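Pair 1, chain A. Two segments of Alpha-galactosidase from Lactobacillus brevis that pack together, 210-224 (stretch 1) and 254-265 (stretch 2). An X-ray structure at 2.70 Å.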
# COMPACT_ATOMS: atom_id res chain seq x y z
N PRO A 210 -8.67 -4.99 -3.94
CA PRO A 210 -8.63 -6.37 -3.44
C PRO A 210 -10.02 -6.78 -2.95
O PRO A 210 -10.71 -5.93 -2.40
CB PRO A 210 -7.67 -6.28 -2.24
CG PRO A 210 -6.95 -5.00 -2.38
CD PRO A 210 -7.90 -4.07 -3.09
N LEU A 211 -10.42 -8.03 -3.15
CA LEU A 211 -11.68 -8.53 -2.63
C LEU A 211 -11.65 -8.43 -1.12
O LEU A 211 -10.57 -8.36 -0.52
CB LEU A 211 -11.88 -9.98 -3.04
CG LEU A 211 -12.74 -10.32 -4.27
CD1 LEU A 211 -13.11 -9.09 -5.10
CD2 LEU A 211 -12.02 -11.34 -5.12
N ARG A 212 -12.83 -8.40 -0.50
CA ARG A 212 -12.95 -8.49 0.95
C ARG A 212 -14.19 -9.31 1.35
O ARG A 212 -15.02 -9.64 0.51
CB ARG A 212 -13.00 -7.09 1.59
CG ARG A 212 -13.79 -6.05 0.78
CD ARG A 212 -14.59 -5.09 1.70
NE ARG A 212 -15.88 -4.86 1.09
CZ ARG A 212 -17.00 -5.42 1.53
NH1 ARG A 212 -16.94 -6.18 2.60
NH2 ARG A 212 -18.15 -5.22 0.93
N PRO A 213 -14.31 -9.66 2.63
CA PRO A 213 -15.46 -10.48 2.98
C PRO A 213 -16.74 -9.74 2.70
O PRO A 213 -16.83 -8.59 3.04
CB PRO A 213 -15.28 -10.68 4.48
CG PRO A 213 -13.78 -10.64 4.66
CD PRO A 213 -13.35 -9.55 3.74
N GLY A 214 -17.72 -10.39 2.09
CA GLY A 214 -18.97 -9.74 1.82
C GLY A 214 -19.19 -9.43 0.35
O GLY A 214 -18.59 -10.05 -0.55
N MSE A 215 -20.04 -8.45 0.09
CA MSE A 215 -20.45 -8.16 -1.25
C MSE A 215 -19.71 -6.97 -1.82
O MSE A 215 -19.65 -5.93 -1.19
CB MSE A 215 -21.95 -7.86 -1.28
CG MSE A 215 -22.45 -7.60 -2.67
SE MSE A 215 -22.65 -9.27 -3.63
CE MSE A 215 -24.47 -9.68 -3.04
N GLN A 216 -19.12 -7.15 -2.99
CA GLN A 216 -18.67 -6.02 -3.80
C GLN A 216 -19.25 -6.26 -5.17
O GLN A 216 -18.92 -7.26 -5.84
CB GLN A 216 -17.15 -5.94 -3.91
CG GLN A 216 -16.49 -7.26 -4.15
CD GLN A 216 -15.67 -7.70 -2.96
OE1 GLN A 216 -16.02 -8.66 -2.26
NE2 GLN A 216 -14.56 -6.99 -2.72
N SER A 217 -20.12 -5.36 -5.57
CA SER A 217 -20.79 -5.51 -6.82
C SER A 217 -20.83 -4.15 -7.49
O SER A 217 -20.57 -3.12 -6.86
CB SER A 217 -22.20 -6.02 -6.56
OG SER A 217 -22.93 -5.13 -5.73
N ILE A 218 -21.13 -4.16 -8.79
CA ILE A 218 -21.55 -2.96 -9.48
C ILE A 218 -22.79 -3.33 -10.29
O ILE A 218 -22.94 -4.46 -10.71
CB ILE A 218 -20.45 -2.44 -10.42
CG1 ILE A 218 -20.30 -3.37 -11.63
CG2 ILE A 218 -19.16 -2.29 -9.67
CD1 ILE A 218 -18.86 -3.61 -12.00
N SER A 219 -23.68 -2.37 -10.51
CA SER A 219 -24.98 -2.67 -11.11
C SER A 219 -25.60 -1.49 -11.88
O SER A 219 -25.08 -0.37 -11.88
CB SER A 219 -25.95 -3.16 -10.02
OG SER A 219 -26.13 -2.20 -8.98
N SER A 220 -26.73 -1.76 -12.51
CA SER A 220 -27.48 -0.70 -13.15
C SER A 220 -28.98 -0.88 -12.90
O SER A 220 -29.52 -1.99 -13.02
CB SER A 220 -27.17 -0.68 -14.64
OG SER A 220 -27.56 0.54 -15.23
N LEU A 221 -29.65 0.22 -12.52
CA LEU A 221 -31.10 0.25 -12.36
C LEU A 221 -31.71 1.20 -13.35
O LEU A 221 -32.82 1.67 -13.13
CB LEU A 221 -31.46 0.76 -10.99
CG LEU A 221 -31.04 -0.23 -9.94
CD1 LEU A 221 -31.07 0.40 -8.54
CD2 LEU A 221 -31.95 -1.44 -10.07
N ARG A 222 -31.01 1.50 -14.43
CA ARG A 222 -31.45 2.57 -15.31
C ARG A 222 -31.94 2.13 -16.69
O ARG A 222 -31.98 2.95 -17.61
CB ARG A 222 -30.34 3.61 -15.45
CG ARG A 222 -29.48 3.74 -14.21
CD ARG A 222 -28.10 4.34 -14.55
NE ARG A 222 -28.07 5.79 -14.35
CZ ARG A 222 -27.53 6.37 -13.28
NH1 ARG A 222 -26.98 5.61 -12.33
NH2 ARG A 222 -27.55 7.69 -13.18
N MSE A 223 -32.34 0.87 -16.82
CA MSE A 223 -32.76 0.30 -18.11
C MSE A 223 -31.73 0.49 -19.25
O MSE A 223 -32.08 0.60 -20.43
CB MSE A 223 -34.10 0.88 -18.57
CG MSE A 223 -35.34 0.26 -17.97
SE MSE A 223 -36.92 1.13 -18.80
CE MSE A 223 -38.30 0.18 -17.82
N ALA A 224 -30.46 0.54 -18.85
CA ALA A 224 -29.33 0.53 -19.77
C ALA A 224 -28.15 0.12 -18.92
O ALA A 224 -28.15 0.35 -17.71
CB ALA A 224 -29.09 1.90 -20.34
N TYR A 254 -25.92 -7.96 -23.06
CA TYR A 254 -27.17 -7.40 -22.58
C TYR A 254 -26.98 -5.89 -22.50
O TYR A 254 -25.86 -5.42 -22.42
CB TYR A 254 -27.49 -7.97 -21.20
CG TYR A 254 -28.91 -7.72 -20.76
CD1 TYR A 254 -29.98 -8.14 -21.55
CD2 TYR A 254 -29.19 -7.05 -19.57
CE1 TYR A 254 -31.28 -7.90 -21.16
CE2 TYR A 254 -30.48 -6.80 -19.16
CZ TYR A 254 -31.52 -7.23 -19.96
OH TYR A 254 -32.82 -6.98 -19.58
N SER A 255 -28.05 -5.12 -22.54
CA SER A 255 -27.90 -3.68 -22.63
C SER A 255 -28.80 -2.96 -21.64
O SER A 255 -28.93 -1.74 -21.70
CB SER A 255 -28.23 -3.18 -24.04
OG SER A 255 -27.68 -4.04 -25.02
N GLY A 256 -29.44 -3.73 -20.77
CA GLY A 256 -30.37 -3.18 -19.81
C GLY A 256 -29.80 -3.31 -18.42
O GLY A 256 -28.58 -3.25 -18.25
N ASN A 257 -30.66 -3.50 -17.43
CA ASN A 257 -30.21 -3.58 -16.05
C ASN A 257 -29.30 -4.77 -15.81
O ASN A 257 -29.69 -5.90 -16.09
CB ASN A 257 -31.40 -3.66 -15.12
CG ASN A 257 -32.16 -2.37 -15.08
OD1 ASN A 257 -31.68 -1.35 -15.56
ND2 ASN A 257 -33.35 -2.40 -14.51
N PHE A 258 -28.10 -4.53 -15.30
CA PHE A 258 -27.23 -5.66 -15.00
C PHE A 258 -26.72 -5.69 -13.56
O PHE A 258 -26.76 -4.68 -12.85
CB PHE A 258 -26.05 -5.70 -15.98
CG PHE A 258 -24.99 -4.70 -15.67
CD1 PHE A 258 -25.05 -3.42 -16.19
CD2 PHE A 258 -23.92 -5.04 -14.87
CE1 PHE A 258 -24.06 -2.50 -15.92
CE2 PHE A 258 -22.94 -4.12 -14.60
CZ PHE A 258 -23.01 -2.84 -15.14
N LEU A 259 -26.23 -6.86 -13.15
CA LEU A 259 -25.49 -7.02 -11.89
C LEU A 259 -24.17 -7.80 -12.09
O LEU A 259 -24.13 -8.83 -12.73
CB LEU A 259 -26.36 -7.71 -10.83
CG LEU A 259 -25.66 -8.21 -9.57
CD1 LEU A 259 -25.41 -7.06 -8.64
CD2 LEU A 259 -26.49 -9.27 -8.89
N ASP A 260 -23.09 -7.26 -11.55
CA ASP A 260 -21.80 -7.93 -11.49
C ASP A 260 -21.46 -8.01 -10.03
O ASP A 260 -21.17 -7.00 -9.40
CB ASP A 260 -20.73 -7.09 -12.17
CG ASP A 260 -20.69 -7.31 -13.66
OD1 ASP A 260 -21.54 -8.05 -14.21
OD2 ASP A 260 -19.78 -6.74 -14.29
N ALA A 261 -21.50 -9.21 -9.47
CA ALA A 261 -21.42 -9.33 -8.03
C ALA A 261 -20.42 -10.38 -7.63
O ALA A 261 -20.38 -11.47 -8.19
CB ALA A 261 -22.78 -9.62 -7.44
N ILE A 262 -19.59 -10.02 -6.66
CA ILE A 262 -18.58 -10.92 -6.15
C ILE A 262 -18.67 -10.97 -4.65
O ILE A 262 -18.52 -9.95 -3.97
CB ILE A 262 -17.22 -10.44 -6.49
CG1 ILE A 262 -17.10 -10.33 -7.98
CG2 ILE A 262 -16.20 -11.42 -6.02
CD1 ILE A 262 -15.79 -10.90 -8.45
N GLU A 263 -18.89 -12.17 -4.13
CA GLU A 263 -19.07 -12.37 -2.70
C GLU A 263 -17.98 -13.29 -2.20
O GLU A 263 -17.71 -14.33 -2.79
CB GLU A 263 -20.45 -12.96 -2.42
CG GLU A 263 -20.85 -12.99 -0.95
CD GLU A 263 -22.22 -13.62 -0.74
OE1 GLU A 263 -22.68 -14.31 -1.69
OE2 GLU A 263 -22.82 -13.44 0.36
N VAL A 264 -17.34 -12.88 -1.12
CA VAL A 264 -16.31 -13.67 -0.46
C VAL A 264 -16.95 -14.17 0.82
O VAL A 264 -17.35 -13.38 1.66
CB VAL A 264 -15.08 -12.80 -0.14
CG1 VAL A 264 -14.02 -13.61 0.58
CG2 VAL A 264 -14.51 -12.18 -1.43
N ASP A 265 -17.06 -15.48 0.95
CA ASP A 265 -17.80 -16.06 2.06
C ASP A 265 -16.91 -16.31 3.26
O ASP A 265 -15.73 -15.96 3.26
CB ASP A 265 -18.49 -17.37 1.66
CG ASP A 265 -17.51 -18.52 1.50
OD1 ASP A 265 -16.34 -18.25 1.19
OD2 ASP A 265 -17.91 -19.70 1.66
O HOH W 1 -34.91 -0.12 -13.95

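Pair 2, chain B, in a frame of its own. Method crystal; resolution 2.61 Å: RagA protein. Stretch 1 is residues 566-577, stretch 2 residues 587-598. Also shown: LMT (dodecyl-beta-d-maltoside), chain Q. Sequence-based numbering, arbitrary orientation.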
# COMPACT_ATOMS: atom_id res chain seq x y z
N GLU B 566 2.08 -10.27 -15.44
CA GLU B 566 3.32 -10.91 -15.84
C GLU B 566 3.21 -11.48 -17.24
O GLU B 566 2.12 -11.77 -17.75
CB GLU B 566 3.76 -12.00 -14.88
CG GLU B 566 2.64 -12.74 -14.25
CD GLU B 566 3.06 -13.38 -12.96
OE1 GLU B 566 2.29 -14.18 -12.40
OE2 GLU B 566 4.19 -13.08 -12.53
N TYR B 567 4.37 -11.62 -17.86
CA TYR B 567 4.49 -12.27 -19.14
C TYR B 567 5.90 -12.82 -19.23
O TYR B 567 6.78 -12.46 -18.44
CB TYR B 567 4.16 -11.32 -20.31
CG TYR B 567 5.13 -10.17 -20.54
CD1 TYR B 567 6.37 -10.37 -21.14
CD2 TYR B 567 4.79 -8.86 -20.18
CE1 TYR B 567 7.26 -9.29 -21.36
CE2 TYR B 567 5.67 -7.79 -20.40
CZ TYR B 567 6.89 -8.01 -20.98
OH TYR B 567 7.74 -6.97 -21.20
N ALA B 568 6.09 -13.71 -20.20
CA ALA B 568 7.43 -14.22 -20.48
C ALA B 568 7.50 -14.63 -21.94
O ALA B 568 6.48 -14.83 -22.61
CB ALA B 568 7.79 -15.38 -19.55
N TYR B 569 8.73 -14.72 -22.43
CA TYR B 569 9.01 -15.19 -23.77
C TYR B 569 10.18 -16.16 -23.69
O TYR B 569 11.08 -15.99 -22.86
CB TYR B 569 9.37 -14.05 -24.72
CG TYR B 569 8.23 -13.18 -25.18
CD1 TYR B 569 7.44 -13.56 -26.26
CD2 TYR B 569 7.96 -11.96 -24.56
CE1 TYR B 569 6.40 -12.76 -26.70
CE2 TYR B 569 6.91 -11.15 -24.99
CZ TYR B 569 6.14 -11.56 -26.06
OH TYR B 569 5.10 -10.75 -26.49
N LEU B 570 10.15 -17.18 -24.56
CA LEU B 570 11.26 -18.10 -24.73
C LEU B 570 11.58 -18.19 -26.21
O LEU B 570 10.68 -18.35 -27.03
CB LEU B 570 10.95 -19.50 -24.19
CG LEU B 570 12.13 -20.48 -24.32
CD1 LEU B 570 13.35 -20.06 -23.45
CD2 LEU B 570 11.68 -21.89 -23.99
N SER B 571 12.87 -18.11 -26.54
CA SER B 571 13.29 -17.95 -27.92
C SER B 571 14.48 -18.84 -28.23
O SER B 571 15.39 -18.98 -27.41
CB SER B 571 13.65 -16.50 -28.21
OG SER B 571 12.52 -15.79 -28.67
N PHE B 572 14.48 -19.44 -29.42
CA PHE B 572 15.65 -20.12 -29.96
C PHE B 572 15.82 -19.63 -31.38
O PHE B 572 14.85 -19.61 -32.15
CB PHE B 572 15.49 -21.63 -29.92
CG PHE B 572 15.24 -22.18 -28.54
CD1 PHE B 572 16.28 -22.30 -27.64
CD2 PHE B 572 13.97 -22.57 -28.15
CE1 PHE B 572 16.06 -22.80 -26.37
CE2 PHE B 572 13.74 -23.07 -26.88
CZ PHE B 572 14.79 -23.18 -25.98
N PHE B 573 17.03 -19.17 -31.72
CA PHE B 573 17.19 -18.51 -33.00
C PHE B 573 18.53 -18.84 -33.62
O PHE B 573 19.47 -19.28 -32.95
CB PHE B 573 17.01 -17.00 -32.90
CG PHE B 573 17.95 -16.30 -31.94
CD1 PHE B 573 17.65 -16.20 -30.59
CD2 PHE B 573 19.12 -15.68 -32.41
CE1 PHE B 573 18.51 -15.52 -29.71
CE2 PHE B 573 19.99 -15.00 -31.53
CZ PHE B 573 19.68 -14.91 -30.19
N SER B 574 18.61 -18.61 -34.92
CA SER B 574 19.81 -18.87 -35.69
C SER B 574 19.96 -17.81 -36.78
O SER B 574 18.97 -17.25 -37.28
CB SER B 574 19.75 -20.25 -36.34
OG SER B 574 18.66 -20.29 -37.22
N ARG B 575 21.20 -17.59 -37.16
CA ARG B 575 21.50 -16.66 -38.24
C ARG B 575 22.78 -17.13 -38.91
O ARG B 575 23.77 -17.42 -38.23
CB ARG B 575 21.65 -15.24 -37.71
CG ARG B 575 21.95 -14.23 -38.79
CD ARG B 575 23.10 -13.32 -38.39
NE ARG B 575 22.68 -12.30 -37.43
CZ ARG B 575 23.53 -11.59 -36.69
NH1 ARG B 575 24.84 -11.81 -36.79
NH2 ARG B 575 23.08 -10.67 -35.85
N PHE B 576 22.75 -17.20 -40.25
CA PHE B 576 23.86 -17.70 -41.05
C PHE B 576 24.24 -16.68 -42.10
O PHE B 576 23.36 -16.03 -42.69
CB PHE B 576 23.48 -19.02 -41.71
CG PHE B 576 23.16 -20.09 -40.74
CD1 PHE B 576 24.16 -20.92 -40.26
CD2 PHE B 576 21.87 -20.27 -40.28
CE1 PHE B 576 23.87 -21.92 -39.35
CE2 PHE B 576 21.57 -21.26 -39.36
CZ PHE B 576 22.58 -22.09 -38.90
N ASN B 577 25.54 -16.53 -42.33
CA ASN B 577 26.09 -15.50 -43.22
C ASN B 577 27.14 -16.13 -44.12
O ASN B 577 28.19 -16.57 -43.65
CB ASN B 577 26.69 -14.35 -42.42
CG ASN B 577 25.83 -13.95 -41.25
OD1 ASN B 577 24.70 -13.49 -41.44
ND2 ASN B 577 26.34 -14.12 -40.04
N ASP B 587 22.32 -14.12 -46.37
CA ASP B 587 21.92 -14.31 -44.99
C ASP B 587 20.70 -15.22 -44.96
O ASP B 587 19.88 -15.23 -45.88
CB ASP B 587 21.59 -12.98 -44.31
CG ASP B 587 22.74 -11.99 -44.37
OD1 ASP B 587 23.91 -12.41 -44.22
OD2 ASP B 587 22.48 -10.79 -44.58
N PHE B 588 20.60 -15.99 -43.88
CA PHE B 588 19.51 -16.93 -43.72
C PHE B 588 19.27 -17.05 -42.22
O PHE B 588 20.22 -17.19 -41.45
CB PHE B 588 19.86 -18.27 -44.36
CG PHE B 588 18.95 -19.38 -43.97
CD1 PHE B 588 17.58 -19.27 -44.17
CD2 PHE B 588 19.45 -20.54 -43.41
CE1 PHE B 588 16.72 -20.30 -43.81
CE2 PHE B 588 18.60 -21.57 -43.04
CZ PHE B 588 17.23 -21.45 -43.25
N SER B 589 18.01 -16.95 -41.80
CA SER B 589 17.66 -16.98 -40.39
C SER B 589 16.45 -17.88 -40.19
O SER B 589 15.52 -17.86 -41.00
CB SER B 589 17.37 -15.56 -39.89
OG SER B 589 16.00 -15.22 -40.04
N VAL B 590 16.48 -18.69 -39.13
CA VAL B 590 15.29 -19.37 -38.64
C VAL B 590 15.28 -19.24 -37.12
O VAL B 590 16.33 -19.19 -36.48
CB VAL B 590 15.19 -20.85 -39.09
CG1 VAL B 590 16.31 -21.67 -38.50
CG2 VAL B 590 13.84 -21.45 -38.70
N ARG B 591 14.08 -19.16 -36.55
CA ARG B 591 13.94 -18.93 -35.13
C ARG B 591 12.59 -19.46 -34.69
O ARG B 591 11.67 -19.62 -35.50
CB ARG B 591 14.05 -17.44 -34.80
CG ARG B 591 12.84 -16.69 -35.31
CD ARG B 591 12.53 -15.46 -34.49
NE ARG B 591 13.77 -14.84 -34.05
CZ ARG B 591 13.99 -14.48 -32.81
NH1 ARG B 591 13.04 -14.67 -31.91
NH2 ARG B 591 15.15 -13.93 -32.48
N ASN B 592 12.46 -19.72 -33.39
CA ASN B 592 11.20 -20.15 -32.82
C ASN B 592 10.94 -19.35 -31.56
O ASN B 592 11.85 -19.13 -30.76
CB ASN B 592 11.20 -21.64 -32.50
CG ASN B 592 9.98 -22.06 -31.71
OD1 ASN B 592 9.97 -21.99 -30.49
ND2 ASN B 592 8.94 -22.49 -32.41
N ASP B 593 9.68 -18.93 -31.40
CA ASP B 593 9.26 -18.05 -30.31
C ASP B 593 8.02 -18.63 -29.64
O ASP B 593 7.08 -19.04 -30.32
CB ASP B 593 8.94 -16.64 -30.82
CG ASP B 593 10.16 -15.90 -31.29
OD1 ASP B 593 11.17 -15.96 -30.56
OD2 ASP B 593 10.12 -15.26 -32.36
N GLN B 594 8.02 -18.64 -28.31
CA GLN B 594 6.85 -18.98 -27.53
C GLN B 594 6.57 -17.85 -26.55
O GLN B 594 7.49 -17.17 -26.08
CB GLN B 594 7.05 -20.33 -26.80
CG GLN B 594 7.87 -21.36 -27.58
CD GLN B 594 8.34 -22.54 -26.71
OE1 GLN B 594 7.54 -23.18 -26.02
NE2 GLN B 594 9.64 -22.83 -26.76
N SER B 595 5.29 -17.64 -26.23
CA SER B 595 4.91 -16.50 -25.40
C SER B 595 3.84 -16.88 -24.39
O SER B 595 2.87 -17.56 -24.74
CB SER B 595 4.39 -15.33 -26.23
OG SER B 595 3.63 -14.43 -25.44
N SER B 596 4.02 -16.42 -23.15
CA SER B 596 3.01 -16.58 -22.11
C SER B 596 1.64 -16.06 -22.53
O SER B 596 0.63 -16.47 -21.94
CB SER B 596 3.46 -15.85 -20.85
OG SER B 596 3.94 -14.54 -21.15
N ARG B 597 1.60 -15.14 -23.50
CA ARG B 597 0.39 -14.43 -23.91
C ARG B 597 -0.56 -15.30 -24.73
O ARG B 597 -1.67 -14.86 -25.05
CB ARG B 597 0.80 -13.17 -24.69
CG ARG B 597 1.71 -12.21 -23.86
CD ARG B 597 1.69 -10.78 -24.41
NE ARG B 597 2.00 -9.72 -23.45
CZ ARG B 597 2.94 -8.78 -23.62
NH1 ARG B 597 3.68 -8.77 -24.72
NH2 ARG B 597 3.12 -7.84 -22.71
N PHE B 598 -0.15 -16.51 -25.09
CA PHE B 598 -1.01 -17.50 -25.74
C PHE B 598 -1.00 -18.79 -24.92
O PHE B 598 -0.03 -19.08 -24.22
CB PHE B 598 -0.55 -17.76 -27.17
CG PHE B 598 -0.19 -16.49 -27.92
CD1 PHE B 598 -1.14 -15.51 -28.12
CD2 PHE B 598 1.09 -16.28 -28.38
CE1 PHE B 598 -0.82 -14.35 -28.79
CE2 PHE B 598 1.42 -15.12 -29.06
CZ PHE B 598 0.46 -14.15 -29.26
C1B LMT Q . 5.49 -26.82 -23.04
C2B LMT Q . 4.37 -25.83 -22.75
C3B LMT Q . 3.98 -25.90 -21.27
C4B LMT Q . 3.64 -27.34 -20.83
C5B LMT Q . 4.80 -28.27 -21.23
C6B LMT Q . 4.37 -29.73 -20.98
O1B LMT Q . 6.63 -26.29 -22.47
O2B LMT Q . 4.86 -24.59 -23.06
O3B LMT Q . 2.95 -25.03 -21.00
O4' LMT Q . 3.48 -27.39 -19.46
O5B LMT Q . 5.22 -28.12 -22.58
O6B LMT Q . 4.52 -30.09 -19.64
C1' LMT Q . 10.69 -25.97 -23.24
C2' LMT Q . 9.79 -25.94 -24.49
C3' LMT Q . 8.32 -25.64 -24.09
C4' LMT Q . 7.87 -26.66 -23.03
C5' LMT Q . 8.87 -26.47 -21.89
C6' LMT Q . 8.44 -27.17 -20.64
O1' LMT Q . 11.90 -26.46 -23.61
O2' LMT Q . 10.26 -24.98 -25.34
O3' LMT Q . 7.51 -25.69 -25.17
O5' LMT Q . 10.15 -26.88 -22.28
O6' LMT Q . 9.25 -26.70 -19.66
C1 LMT Q . 12.99 -26.14 -22.76
C2 LMT Q . 14.16 -26.06 -23.70
C3 LMT Q . 15.39 -26.80 -23.31
C4 LMT Q . 16.48 -25.78 -23.12
C5 LMT Q . 17.80 -26.32 -23.55
C6 LMT Q . 18.55 -25.34 -24.38
C7 LMT Q . 20.02 -25.49 -24.13
C8 LMT Q . 20.77 -24.53 -25.01
C9 LMT Q . 22.20 -24.28 -24.60
C10 LMT Q . 22.79 -25.58 -24.11
O HOH W 2 1.56 -13.37 -20.24
O HOH W 3 11.09 -21.11 -28.39

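Both pairs are two antiparallel strands joined by backbone hydrogen bonds. The strand directions differ by 166° in pair 1 and 178° in pair 2. The axes approach to 4.7 Å and 4.6 Å. Fourteen central residues superpose with an RMSD of 0.6 Å.

The register is the same. A:Gln216 with A:Ile262 matches B:Leu570 with B:Gln594, and both are hydrogen-bonded pairs. A:Gln216 N donates to A:Ile262 O at 3.0 Å; B:Leu570 N donates to B:Gln594 O at 3.1 Å. Two residues on, A:Ile218 with A:Asp260 matches B:Phe572 with B:Asn592. A:Ser217 with A:Ala261 and B:Ser571 with B:Asp593 are matching non-hydrogen-bonded pairs.

The serines of that last match nearly coincide, with side-chain centres 0.7 Å apart. Their partners differ. In pair 1, A:Ser217 CB packs on A:Ala261 CB at 3.8 Å. In pair 2, B:Ser571 OG donates a very short hydrogen bond to B:Asp593 OD1, modelled at 2.3 Å. The same carboxylate is held by B:Arg591, whose NH1 forms a salt bridge to B:Asp593 OD1 at 2.6 Å. The matching A:Leu259 brings an apolar side chain instead, with CD1 4.0 Å from A:Ser217 CB.

On the other face, A:Ile262 packs against the apolar A:Leu211 and the aliphatic part of A:Gln216. Its CG2 lies 4.0 Å from A:Leu211 CD1. The matching B:Gln594 is polar and binds the detergent: NE2 donates to LMT O2' at 2.7 Å, and OE1 accepts from LMT O3' at 2.7 Å. B:Phe572 CZ comes within 3.7 Å of LMT C2. A:Ile218, at the matching position, instead places CG1 4.0 Å from A:Phe258 CE2.

Where A:Gly214 matches B:Ala568, the donor is a backbone N in both, but the acceptors differ. A:Gly214 N donates to the backbone A:Val264 O at 3.0 Å. B:Ala568 N donates to a side chain, B:Ser596 OG, in a very short bond of 2.5 Å. The phi/psi of A:Gly214, 108/-157, by itself calls for glycine. Next to it, selenomethionine A:Met215 rests SE on A:Ala261 CB at 3.8 Å. The matching B:Tyr569 receives a weak hydrogen bond at OH from B:Arg597 NH1, 3.0 Å away. The guanidinium of B:Arg597 also covers the B:Tyr567 ring face, with CZ 4.2 Å from the centroid.

At the other end, A:Asn257 OD1 accepts from A:Met223 N at 2.6 Å. Pair 2 continues there as strand, and B:Phe576 N donates to B:Phe588 O at 2.8 Å.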